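Local coordinates for protein esterase (Xanthomonas oryzae pv. oryzae, PDB 3H2G) that degrades rice cell walls as a bacterial virulence esterase, relying on a distinctive substrate recognition module for pathogenesis, at residues L199-P204 and Q391-Q396; N343-I348 and V359-T364. One frame throughout, in Å; residues are numbered along the deposited sequence.

Coming from the N terminus, strand 198-205 is the first of the elements concerned, in the interior of the mixed sheet. Strand 328-332 pairs alongside it later, and helix 376-396, near the C terminus, packs on it nearly antiparallel, closing the long loop of interaction 1. Nested inside it is the much shorter loop of interaction 2, in which helix 342-353 folds back on strand 359-363, the outermost strand at one end of the same sheet. Strand 328-332 separates the two strands concerned. The helices lie on opposite faces: strand 359-363 turns Val359 and Leu361 to helix 342-353 and Val362 to helix 376-396, where Val362 CG2 comes within 4.1 Å of Gln391 OE1.

Interaction 1: residues L199-P204 and Q391-Q396; sequences LVASAP and QLLDKQ
Ala201 sits at the middle of the contact, its methyl pointing from the strand into a socket made by one turn of helix. Three side chains line that socket: Ala201 CB lies 3.9 Å from Gln396 CG and 4.0 Å from both Leu392 CG and Leu393 CD2. Leu392 enters with CG anti to the backbone N (chi1 177°), and its CD2 methyl passes beyond Ala201 to lie 3.5 Å from the carbonyl oxygen of Ser202, a van der Waals contact of a methyl with a backbone oxygen. The CB of Leu393 does not head straight for the strand, yet its CD2 branch reaches Ala201. Ala201 and Leu393 are buried here, and Met171 of strand 169-175 touches both.

This is the layered arrangement of an alpha/beta-hydrolase: a C-terminal helix lying on the central sheet, running nearly antiparallel to the strand beneath at 166°, with the axes 8.0 Å apart. The same helix carries His377 near its start, which probably belongs to a Ser-His-Asp triad with Ser176 and Asp336. Ser202 points its side chain away from the helix, and its OG is hydrogen-bonded to Gln186 instead.

Toward Ala203 the fit slackens, with CB 4.4 Å from Leu393 CD2; Val388, further back on the helix, also touches this alanine. At the Val200 end the strand residue is still buried, and it is Gln396 that is partly open to solvent. The two side chains slide past each other in opposite directions, Val200 CG2 resting 3.6 Å from the backbone O of Gln396. With CG anti to its own carbonyl carbon (chi1 -61°), Gln396 puts CG 3.3 Å from the carbonyl oxygen of Val200.

Interaction 2: residues N343-I348 and V359-T364; sequences NAQTAI and VALVDT
Ile348 reaches from the helix between Val359 and Leu361, alternate residues of the strand that both turn toward it. Its CG1 is anti to the carbonyl carbon (chi1 -71°) and meets Val359 CG1 at 3.7 Å, the two side chains crossing obliquely. The tip goes further: with chi2 at 175°, CD1 extends over the strand, 3.6 Å from Leu361 CB and 3.7 Å from the carbonyl carbon of Ala360.

Leu361 points from the strand to the helix, meeting it at Ala344, one turn before Ile348. Its two methyls part there, CD1 packing closely on Ala344 CB at 3.5 Å while CD2 lies 4.0 Å from Gln345 CG, the aliphatic part of a side chain that is otherwise exposed.

Helix 342-353 is the connection in a beta-alpha-beta crossover from strand 328-332 to strand 359-363, and it runs back nearly antiparallel to the latter at 162°. Leu330 of the first strand touches both Ala344 and Val359.

No hydrogen bond joins the two segments, so what holds helix and strand together here is contact between hydrocarbon groups, buried at Ala344 and Val359 and more open beside Gln345.

Interaction 1: residues L199-P204 and Q391-Q396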
ATOM      1  N   LEU A 199      -8.514  17.031   1.758  1.00  7.05           N
ATOM      2  CA  LEU A 199      -7.164  16.489   1.818  1.00  7.87           C
ATOM      3  C   LEU A 199      -6.135  17.571   2.141  1.00  8.23           C
ATOM      4  O   LEU A 199      -5.965  18.524   1.378  1.00  8.82           O
ATOM      5  CB  LEU A 199      -6.846  15.822   0.477  1.00  9.45           C
ATOM      6  CG  LEU A 199      -5.637  14.899   0.347  1.00 12.41           C
ATOM      7  CD1 LEU A 199      -5.719  13.766   1.366  1.00 11.40           C
ATOM      8  CD2 LEU A 199      -5.609  14.338  -1.069  1.00 10.87           C
ATOM      9  N   VAL A 200      -5.444  17.422   3.268  1.00  5.75           N
ATOM     10  CA  VAL A 200      -4.451  18.407   3.683  1.00  6.65           C
ATOM     11  C   VAL A 200      -3.018  17.882   3.724  1.00  7.07           C
ATOM     12  O   VAL A 200      -2.080  18.657   3.898  1.00  8.10           O
ATOM     13  CB  VAL A 200      -4.793  18.991   5.072  1.00  7.04           C
ATOM     14  CG1 VAL A 200      -6.132  19.708   5.017  1.00  7.94           C
ATOM     15  CG2 VAL A 200      -4.821  17.882   6.115  1.00  7.62           C
ATOM     16  N   ALA A 201      -2.849  16.575   3.555  1.00  6.38           N
ATOM     17  CA  ALA A 201      -1.518  15.982   3.583  1.00  6.23           C
ATOM     18  C   ALA A 201      -1.512  14.569   3.018  1.00  6.50           C
ATOM     19  O   ALA A 201      -2.443  13.795   3.237  1.00  5.40           O
ATOM     20  CB  ALA A 201      -0.984  15.959   5.017  1.00  5.62           C
ATOM     21  N   SER A 202      -0.448  14.246   2.293  1.00  5.88           N
ATOM     22  CA  SER A 202      -0.285  12.922   1.706  1.00  5.20           C
ATOM     23  C   SER A 202       1.172  12.529   1.909  1.00  6.07           C
ATOM     24  O   SER A 202       2.072  13.309   1.598  1.00  5.42           O
ATOM     25  CB  SER A 202      -0.604  12.953   0.210  1.00  6.24           C
ATOM     26  OG  SER A 202      -0.436  11.669  -0.366  1.00  6.11           O
ATOM     27  N   ALA A 203       1.404  11.331   2.435  1.00  4.13           N
ATOM     28  CA  ALA A 203       2.769  10.871   2.671  1.00  5.21           C
ATOM     29  C   ALA A 203       2.999   9.429   2.225  1.00  5.40           C
ATOM     30  O   ALA A 203       3.084   8.517   3.054  1.00  4.60           O
ATOM     31  CB  ALA A 203       3.127  11.024   4.160  1.00  4.57           C
ATOM     32  N   PRO A 204       3.093   9.200   0.904  1.00  5.63           N
ATOM     33  CA  PRO A 204       3.322   7.845   0.380  1.00  5.24           C
ATOM     34  C   PRO A 204       4.699   7.373   0.839  1.00  6.62           C
ATOM     35  O   PRO A 204       5.658   8.150   0.830  1.00  6.66           O
ATOM     36  CB  PRO A 204       3.271   8.041  -1.136  1.00  6.36           C
ATOM     37  CG  PRO A 204       2.401   9.255  -1.304  1.00  6.48           C
ATOM     38  CD  PRO A 204       2.874  10.157  -0.194  1.00  6.02           C
ATOM     39  N   GLN A 391       7.276  15.485  10.298  1.00  7.63           N
ATOM     40  CA  GLN A 391       7.553  16.538   9.326  1.00  8.45           C
ATOM     41  C   GLN A 391       6.387  17.096   8.523  1.00  8.64           C
ATOM     42  O   GLN A 391       6.449  18.244   8.073  1.00  8.77           O
ATOM     43  CB  GLN A 391       8.654  16.072   8.369  1.00  9.57           C
ATOM     44  CG  GLN A 391      10.031  16.012   9.027  1.00 12.98           C
ATOM     45  CD  GLN A 391      11.115  15.516   8.088  1.00 14.25           C
ATOM     46  OE1 GLN A 391      11.112  15.830   6.898  1.00 15.02           O
ATOM     47  NE2 GLN A 391      12.057  14.746   8.625  1.00 15.37           N
ATOM     48  N   LEU A 392       5.328  16.313   8.342  1.00  6.96           N
ATOM     49  CA  LEU A 392       4.186  16.793   7.566  1.00  7.43           C
ATOM     50  C   LEU A 392       2.815  16.646   8.221  1.00  6.32           C
ATOM     51  O   LEU A 392       2.107  17.631   8.399  1.00  6.85           O
ATOM     52  CB  LEU A 392       4.138  16.106   6.197  1.00  6.96           C
ATOM     53  CG  LEU A 392       2.930  16.482   5.320  1.00  6.49           C
ATOM     54  CD1 LEU A 392       2.992  17.966   4.963  1.00  7.76           C
ATOM     55  CD2 LEU A 392       2.917  15.634   4.056  1.00  7.82           C
ATOM     56  N   LEU A 393       2.437  15.416   8.560  1.00  7.02           N
ATOM     57  CA  LEU A 393       1.125  15.163   9.148  1.00  6.11           C
ATOM     58  C   LEU A 393       0.780  16.044  10.348  1.00  7.28           C
ATOM     59  O   LEU A 393      -0.271  16.685  10.360  1.00  6.53           O
ATOM     60  CB  LEU A 393       0.993  13.686   9.536  1.00  5.97           C
ATOM     61  CG  LEU A 393       1.318  12.643   8.458  1.00  5.84           C
ATOM     62  CD1 LEU A 393       0.964  11.262   8.995  1.00  6.83           C
ATOM     63  CD2 LEU A 393       0.547  12.923   7.173  1.00  6.00           C
ATOM     64  N   ASP A 394       1.655  16.080  11.351  1.00  7.61           N
ATOM     65  CA  ASP A 394       1.395  16.891  12.540  1.00  9.75           C
ATOM     66  C   ASP A 394       1.166  18.357  12.194  1.00  9.95           C
ATOM     67  O   ASP A 394       0.314  19.017  12.785  1.00  9.87           O
ATOM     68  CB  ASP A 394       2.558  16.812  13.539  1.00 12.48           C
ATOM     69  CG  ASP A 394       2.614  15.490  14.284  1.00 15.62           C
ATOM     70  OD1 ASP A 394       1.608  14.747  14.297  1.00 16.43           O
ATOM     71  OD2 ASP A 394       3.674  15.206  14.877  1.00 19.45           O
ATOM     72  N   LYS A 395       1.927  18.864  11.231  1.00  9.19           N
ATOM     73  CA  LYS A 395       1.819  20.263  10.833  1.00 10.43           C
ATOM     74  C   LYS A 395       0.534  20.615  10.086  1.00  9.08           C
ATOM     75  O   LYS A 395       0.142  21.782  10.035  1.00  9.17           O
ATOM     76  CB  LYS A 395       3.043  20.644   9.996  1.00 12.70           C
ATOM     77  CG  LYS A 395       4.351  20.409  10.747  1.00 16.83           C
ATOM     78  CD  LYS A 395       5.569  20.861   9.959  1.00 21.37           C
ATOM     79  CE  LYS A 395       6.845  20.613  10.752  1.00 22.91           C
ATOM     80  NZ  LYS A 395       8.060  21.049  10.007  1.00 26.89           N
ATOM     81  N   GLN A 396      -0.134  19.611   9.524  1.00  6.57           N
ATOM     82  CA  GLN A 396      -1.361  19.856   8.776  1.00  5.70           C
ATOM     83  C   GLN A 396      -2.638  19.546   9.553  1.00  7.00           C
ATOM     84  O   GLN A 396      -3.738  19.746   9.040  1.00  6.97           O
ATOM     85  CB  GLN A 396      -1.347  19.054   7.472  1.00  6.07           C
ATOM     86  CG  GLN A 396      -0.203  19.428   6.537  1.00  9.83           C
ATOM     87  CD  GLN A 396      -0.279  20.877   6.081  1.00 12.96           C
ATOM     88  OE1 GLN A 396      -1.165  21.252   5.311  1.00 17.00           O
ATOM     89  NE2 GLN A 396       0.642  21.699   6.565  1.00 13.73           N
TER

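Interaction 2: residues N343-I348 and V359-T364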
ATOM      1  N   ASN A 343      12.204   6.108  -7.567  1.00  6.75           N
ATOM      2  CA  ASN A 343      10.773   6.275  -7.798  1.00  6.60           C
ATOM      3  C   ASN A 343      10.282   7.641  -7.336  1.00  7.43           C
ATOM      4  O   ASN A 343       9.544   8.321  -8.054  1.00  7.56           O
ATOM      5  CB  ASN A 343       9.996   5.175  -7.069  1.00  7.35           C
ATOM      6  CG  ASN A 343       9.951   3.883  -7.853  1.00  7.53           C
ATOM      7  OD1 ASN A 343       9.207   3.766  -8.827  1.00  6.44           O
ATOM      8  ND2 ASN A 343      10.757   2.911  -7.443  1.00  5.82           N
ATOM      9  N   ALA A 344      10.688   8.038  -6.134  1.00  6.98           N
ATOM     10  CA  ALA A 344      10.284   9.327  -5.577  1.00  6.52           C
ATOM     11  C   ALA A 344      10.937  10.475  -6.342  1.00  7.17           C
ATOM     12  O   ALA A 344      10.302  11.497  -6.612  1.00  7.15           O
ATOM     13  CB  ALA A 344      10.662   9.397  -4.102  1.00  7.95           C
ATOM     14  N   GLN A 345      12.209  10.303  -6.689  1.00  7.15           N
ATOM     15  CA  GLN A 345      12.950  11.320  -7.427  1.00  7.19           C
ATOM     16  C   GLN A 345      12.329  11.539  -8.801  1.00  7.12           C
ATOM     17  O   GLN A 345      12.162  12.678  -9.245  1.00  6.05           O
ATOM     18  CB  GLN A 345      14.417  10.896  -7.566  1.00  9.52           C
ATOM     19  CG  GLN A 345      15.181  10.937  -6.245  1.00 13.15           C
ATOM     20  CD  GLN A 345      16.460  10.121  -6.261  1.00 16.78           C
ATOM     21  OE1 GLN A 345      17.308  10.262  -5.377  1.00 23.17           O
ATOM     22  NE2 GLN A 345      16.601   9.251  -7.252  1.00 16.63           N
ATOM     23  N   THR A 346      11.984  10.441  -9.466  1.00  5.70           N
ATOM     24  CA  THR A 346      11.364  10.498 -10.784  1.00  6.68           C
ATOM     25  C   THR A 346       9.997  11.174 -10.677  1.00  5.51           C
ATOM     26  O   THR A 346       9.645  12.026 -11.490  1.00  6.14           O
ATOM     27  CB  THR A 346      11.169   9.079 -11.371  1.00  6.37           C
ATOM     28  OG1 THR A 346      12.448   8.468 -11.582  1.00  9.78           O
ATOM     29  CG2 THR A 346      10.414   9.142 -12.695  1.00  6.86           C
ATOM     30  N   ALA A 347       9.227  10.788  -9.667  1.00  5.58           N
ATOM     31  CA  ALA A 347       7.902  11.363  -9.469  1.00  6.67           C
ATOM     32  C   ALA A 347       7.975  12.879  -9.293  1.00  7.15           C
ATOM     33  O   ALA A 347       7.277  13.627  -9.977  1.00  7.96           O
ATOM     34  CB  ALA A 347       7.233  10.726  -8.257  1.00  5.56           C
ATOM     35  N   ILE A 348       8.829  13.326  -8.379  1.00  7.94           N
ATOM     36  CA  ILE A 348       8.974  14.753  -8.112  1.00  8.05           C
ATOM     37  C   ILE A 348       9.411  15.536  -9.345  1.00  8.53           C
ATOM     38  O   ILE A 348       8.909  16.628  -9.602  1.00  8.06           O
ATOM     39  CB  ILE A 348       9.953  14.994  -6.938  1.00  7.50           C
ATOM     40  CG1 ILE A 348       9.287  14.539  -5.634  1.00  8.37           C
ATOM     41  CG2 ILE A 348      10.322  16.477  -6.838  1.00  7.98           C
ATOM     42  CD1 ILE A 348      10.183  14.601  -4.414  1.00  7.22           C
ATOM     43  N   VAL A 359       5.366  18.722  -3.724  1.00 11.14           N
ATOM     44  CA  VAL A 359       5.955  17.465  -3.281  1.00  8.67           C
ATOM     45  C   VAL A 359       7.430  17.515  -2.893  1.00  9.44           C
ATOM     46  O   VAL A 359       8.275  17.963  -3.665  1.00 10.06           O
ATOM     47  CB  VAL A 359       5.777  16.376  -4.362  1.00  9.06           C
ATOM     48  CG1 VAL A 359       6.107  15.008  -3.782  1.00  5.93           C
ATOM     49  CG2 VAL A 359       4.347  16.410  -4.906  1.00  6.95           C
ATOM     50  N   ALA A 360       7.722  17.034  -1.689  1.00  8.84           N
ATOM     51  CA  ALA A 360       9.084  16.990  -1.175  1.00  7.74           C
ATOM     52  C   ALA A 360       9.488  15.538  -0.951  1.00  8.25           C
ATOM     53  O   ALA A 360       8.662  14.629  -1.035  1.00  6.63           O
ATOM     54  CB  ALA A 360       9.184  17.768   0.130  1.00  9.28           C
ATOM     55  N   LEU A 361      10.762  15.326  -0.652  1.00  8.46           N
ATOM     56  CA  LEU A 361      11.282  13.989  -0.427  1.00  9.85           C
ATOM     57  C   LEU A 361      12.135  13.922   0.834  1.00  9.64           C
ATOM     58  O   LEU A 361      12.833  14.875   1.178  1.00  7.54           O
ATOM     59  CB  LEU A 361      12.129  13.563  -1.629  1.00 13.04           C
ATOM     60  CG  LEU A 361      12.984  12.303  -1.492  1.00 16.80           C
ATOM     61  CD1 LEU A 361      12.087  11.088  -1.329  1.00 19.59           C
ATOM     62  CD2 LEU A 361      13.871  12.153  -2.719  1.00 19.12           C
ATOM     63  N   VAL A 362      12.065  12.794   1.529  1.00  8.65           N
ATOM     64  CA  VAL A 362      12.877  12.586   2.721  1.00  8.40           C
ATOM     65  C   VAL A 362      13.454  11.176   2.619  1.00 10.14           C
ATOM     66  O   VAL A 362      12.765  10.243   2.207  1.00  8.92           O
ATOM     67  CB  VAL A 362      12.060  12.761   4.029  1.00  9.60           C
ATOM     68  CG1 VAL A 362      10.883  11.797   4.062  1.00  7.80           C
ATOM     69  CG2 VAL A 362      12.972  12.547   5.233  1.00  8.39           C
ATOM     70  N   ASP A 363      14.728  11.044   2.975  1.00  9.78           N
ATOM     71  CA  ASP A 363      15.459   9.780   2.897  1.00  9.49           C
ATOM     72  C   ASP A 363      15.865   9.302   4.289  1.00 11.35           C
ATOM     73  O   ASP A 363      16.546  10.020   5.023  1.00 12.25           O
ATOM     74  CB  ASP A 363      16.702   9.998   2.016  1.00 10.30           C
ATOM     75  CG  ASP A 363      17.526   8.736   1.807  1.00  9.35           C
ATOM     76  OD1 ASP A 363      17.170   7.671   2.346  1.00  8.60           O
ATOM     77  OD2 ASP A 363      18.547   8.821   1.091  1.00  9.34           O
ATOM     78  N   THR A 364      15.454   8.089   4.648  1.00 10.86           N
ATOM     79  CA  THR A 364      15.774   7.534   5.960  1.00 10.76           C
ATOM     80  C   THR A 364      16.922   6.531   5.908  1.00 11.36           C
ATOM     81  O   THR A 364      17.181   5.826   6.885  1.00 10.83           O
ATOM     82  CB  THR A 364      14.552   6.836   6.584  1.00 11.40           C
ATOM     83  OG1 THR A 364      14.147   5.741   5.752  1.00 10.97           O
ATOM     84  CG2 THR A 364      13.398   7.820   6.724  1.00 10.67           C
TER